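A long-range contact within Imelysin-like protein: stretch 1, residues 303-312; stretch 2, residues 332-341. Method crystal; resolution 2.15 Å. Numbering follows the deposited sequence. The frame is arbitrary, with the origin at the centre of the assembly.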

# COMPACT_ATOMS: atom_id res chain seq x y z
N THR A 303 4.43 20.38 -12.61
CA THR A 303 5.53 20.26 -11.64
C THR A 303 5.43 18.94 -10.85
O THR A 303 6.47 18.31 -10.61
N LEU A 304 4.20 18.52 -10.47
CA LEU A 304 3.98 17.26 -9.75
C LEU A 304 4.29 16.06 -10.66
O LEU A 304 4.96 15.13 -10.21
N SER A 305 3.84 16.11 -11.93
CA SER A 305 4.10 15.06 -12.93
C SER A 305 5.61 14.87 -13.17
O SER A 305 6.09 13.73 -13.21
N THR A 306 6.36 15.98 -13.30
CA THR A 306 7.81 15.97 -13.53
C THR A 306 8.53 15.41 -12.30
O THR A 306 9.39 14.56 -12.47
N ALA A 307 8.15 15.85 -11.08
CA ALA A 307 8.75 15.38 -9.82
C ALA A 307 8.55 13.87 -9.61
O ALA A 307 9.49 13.18 -9.20
N LEU A 308 7.33 13.35 -9.89
CA LEU A 308 7.03 11.93 -9.77
C LEU A 308 7.83 11.11 -10.79
O LEU A 308 8.34 10.04 -10.44
N ALA A 309 7.98 11.62 -12.02
CA ALA A 309 8.76 10.99 -13.09
C ALA A 309 10.25 10.93 -12.74
O ALA A 309 10.89 9.92 -13.05
N ASP A 310 10.81 11.99 -12.09
CA ASP A 310 12.22 12.04 -11.68
C ASP A 310 12.50 11.02 -10.56
O ASP A 310 13.57 10.39 -10.56
N THR A 311 11.55 10.88 -9.61
CA THR A 311 11.65 9.96 -8.48
C THR A 311 11.62 8.52 -9.01
O THR A 311 12.43 7.70 -8.57
N THR A 312 10.72 8.24 -9.97
CA THR A 312 10.55 6.93 -10.61
C THR A 312 11.85 6.55 -11.38
O THR A 312 12.32 5.42 -11.27
N GLU A 332 19.14 11.00 -1.90
CA GLU A 332 18.54 11.55 -3.12
C GLU A 332 17.07 11.12 -3.24
O GLU A 332 16.21 11.94 -3.58
N LEU A 333 16.79 9.83 -2.95
CA LEU A 333 15.45 9.27 -2.99
C LEU A 333 14.57 9.95 -1.95
O LEU A 333 13.44 10.34 -2.28
N TYR A 334 15.09 10.13 -0.71
CA TYR A 334 14.37 10.81 0.37
C TYR A 334 14.07 12.25 -0.01
O TYR A 334 12.95 12.69 0.18
N ASP A 335 15.08 12.97 -0.55
CA ASP A 335 14.97 14.36 -0.99
C ASP A 335 13.90 14.53 -2.08
O ASP A 335 13.12 15.48 -2.01
N HIS A 336 13.83 13.58 -3.05
CA HIS A 336 12.83 13.58 -4.12
C HIS A 336 11.43 13.40 -3.52
O HIS A 336 10.50 14.08 -3.95
N LEU A 337 11.29 12.50 -2.52
CA LEU A 337 10.01 12.22 -1.85
C LEU A 337 9.55 13.42 -1.01
O LEU A 337 8.34 13.70 -0.95
N THR A 338 10.51 14.13 -0.40
CA THR A 338 10.29 15.33 0.41
C THR A 338 9.80 16.47 -0.52
O THR A 338 8.91 17.24 -0.13
N ASN A 339 10.34 16.54 -1.76
CA ASN A 339 9.92 17.53 -2.74
C ASN A 339 8.46 17.26 -3.21
O ASN A 339 7.73 18.21 -3.46
N ILE A 340 8.04 15.98 -3.29
CA ILE A 340 6.67 15.61 -3.67
C ILE A 340 5.70 16.04 -2.55
O ILE A 340 4.66 16.63 -2.85
N THR A 341 6.04 15.78 -1.27
CA THR A 341 5.20 16.18 -0.12
C THR A 341 5.09 17.70 -0.08
O THR A 341 4.00 18.22 0.19

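This is a close, nearly antiparallel packing of two helices built mainly from side-chain van der Waals contacts, with no hydrogen bond across and with T311 and I340 each acting as a knob in a hole of the facing helix. The axes come within 9.6 Å at 162° between their N-to-C directions, and the contact buries 395 Å² summed over both sides. Two CA pairs fix the register: A307 CA lies 6.5 Å from I340 CA, and T311 CA lies 5.8 Å from H336 CA.

I340 has the largest covered area, 92 Å². Its CB points toward the other helix, and the whole side chain sits among L304, A307, L308 and T311; chi1 m with chi2 t runs the CG1–CD1 arm to A307, L308 and T311, while CG2 faces L304. A307 CB points toward the partner and lies 4.1 Å from I340 CG1, an ordinary apolar contact. I340 CD1 reaches 3.9 Å from L308 CD2; L308 (m, t) leaves its backbone away from the partner, yet its end returns to the contact. L304 behaves similarly from a sideways start, its chi1 of -98° lying between wells; L304 CD2 stands 4.4 Å from I340 CG2 and 4.3 Å from the backbone I340 O.

T311 is the reciprocal knob, with 89 Å² covered, seated among L333, H336, L337 and I340. Its m rotamer places T311 OG1 2.7 Å from A307 O, donating a hydrogen bond within its own helix. The hydroxyl is therefore satisfied locally although it faces carbon across the contact: T311 OG1 is 3.4 Å from I340 CD1 and 3.5 Å from H336 CB. The methyl meets two leucines, with T311 CG2 4.0 Å from both L333 CD1 and L337 CD2. L333 (t, p) starts sideways and L337 (m, t) starts away, but both ends come nearer.

H336 points toward stretch 1 with chi1 at -88° (m) and chi2 at 80°. This orientation lets H336 ND1 donate to E332 O at 2.8 Å, with an N-H...O angle of 157°, anchoring the ring to its own helix. The ring offers its edge to the partner: D310 CB lies near the ring plane, 3.9 Å from H336 CD2. D310 (chi1 m) thus touches the imidazole through its CB, and no salt bridge forms.

At the border, N339 (chi1 t) also points inward, and N339 ND2 is 3.9 Å from A307 CB, a contact without a hydrogen bond. T311 OG1 and H336 ND1 donate within their own helices, and the contacts across are packing contacts.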

# COMPACT_ATOMS: atom_id res chain seq x y z
CB THR A 303 5.59 21.46 -10.69
OG1 THR A 303 4.29 21.71 -10.15
CG2 THR A 303 6.13 22.71 -11.36
CB LEU A 304 2.55 17.17 -9.20
CG LEU A 304 2.37 17.53 -7.74
CD1 LEU A 304 0.91 17.80 -7.43
CD2 LEU A 304 2.92 16.43 -6.81
CB SER A 305 3.40 15.40 -14.25
OG SER A 305 3.63 14.41 -15.25
CB THR A 306 8.29 17.38 -13.92
OG1 THR A 306 7.68 17.72 -15.17
CG2 THR A 306 9.81 17.46 -14.07
CB ALA A 307 8.17 16.16 -8.64
CB LEU A 308 5.52 11.69 -9.93
CG LEU A 308 4.68 11.89 -8.67
CD1 LEU A 308 3.30 12.34 -9.02
CD2 LEU A 308 4.59 10.62 -7.85
CB ALA A 309 8.55 11.73 -14.40
CB ASP A 310 12.63 13.46 -11.22
CG ASP A 310 12.54 14.58 -12.24
OD1 ASP A 310 12.60 14.28 -13.46
OD2 ASP A 310 12.42 15.75 -11.83
CB THR A 311 10.54 10.24 -7.44
OG1 THR A 311 10.47 11.64 -7.19
CG2 THR A 311 10.78 9.52 -6.11
CB THR A 312 9.29 6.93 -11.51
OG1 THR A 312 8.16 7.30 -10.71
CG2 THR A 312 9.02 5.58 -12.17
CB GLU A 332 19.31 11.07 -4.34
CG GLU A 332 20.04 12.15 -5.10
CD GLU A 332 20.50 11.69 -6.47
OE1 GLU A 332 21.42 10.84 -6.54
OE2 GLU A 332 19.90 12.14 -7.47
CB LEU A 333 15.46 7.73 -2.80
CG LEU A 333 14.08 7.03 -2.74
CD1 LEU A 333 13.25 7.26 -4.01
CD2 LEU A 333 14.24 5.55 -2.48
CB TYR A 334 15.14 10.75 1.70
CG TYR A 334 14.46 11.54 2.80
CD1 TYR A 334 13.31 11.06 3.41
CD2 TYR A 334 14.94 12.79 3.19
CE1 TYR A 334 12.65 11.80 4.39
CE2 TYR A 334 14.28 13.54 4.16
CZ TYR A 334 13.14 13.04 4.76
OH TYR A 334 12.50 13.77 5.73
CB ASP A 335 16.34 14.88 -1.46
CG ASP A 335 17.34 15.18 -0.35
OD1 ASP A 335 16.93 15.18 0.84
OD2 ASP A 335 18.52 15.46 -0.67
CB HIS A 336 13.13 12.47 -5.15
CG HIS A 336 14.06 12.90 -6.25
ND1 HIS A 336 15.43 12.94 -6.06
CD2 HIS A 336 13.78 13.27 -7.51
CE1 HIS A 336 15.93 13.35 -7.21
NE2 HIS A 336 14.98 13.56 -8.12
CB LEU A 337 10.08 10.95 -0.96
CG LEU A 337 10.19 9.61 -1.69
CD1 LEU A 337 10.51 8.49 -0.72
CD2 LEU A 337 8.93 9.29 -2.52
CB THR A 338 11.57 15.68 1.19
OG1 THR A 338 11.86 14.58 2.06
CG2 THR A 338 11.44 16.95 2.02
CB ASN A 339 10.88 17.58 -3.93
CG ASN A 339 10.52 18.63 -4.94
OD1 ASN A 339 10.36 19.82 -4.62
ND2 ASN A 339 10.33 18.22 -6.19
CB ILE A 340 6.53 14.10 -4.05
CG1 ILE A 340 7.27 13.81 -5.39
CG2 ILE A 340 5.06 13.67 -4.14
CD1 ILE A 340 7.43 12.34 -5.75
CB THR A 341 5.72 15.62 1.22
OG1 THR A 341 7.09 15.95 1.36
CG2 THR A 341 5.57 14.13 1.34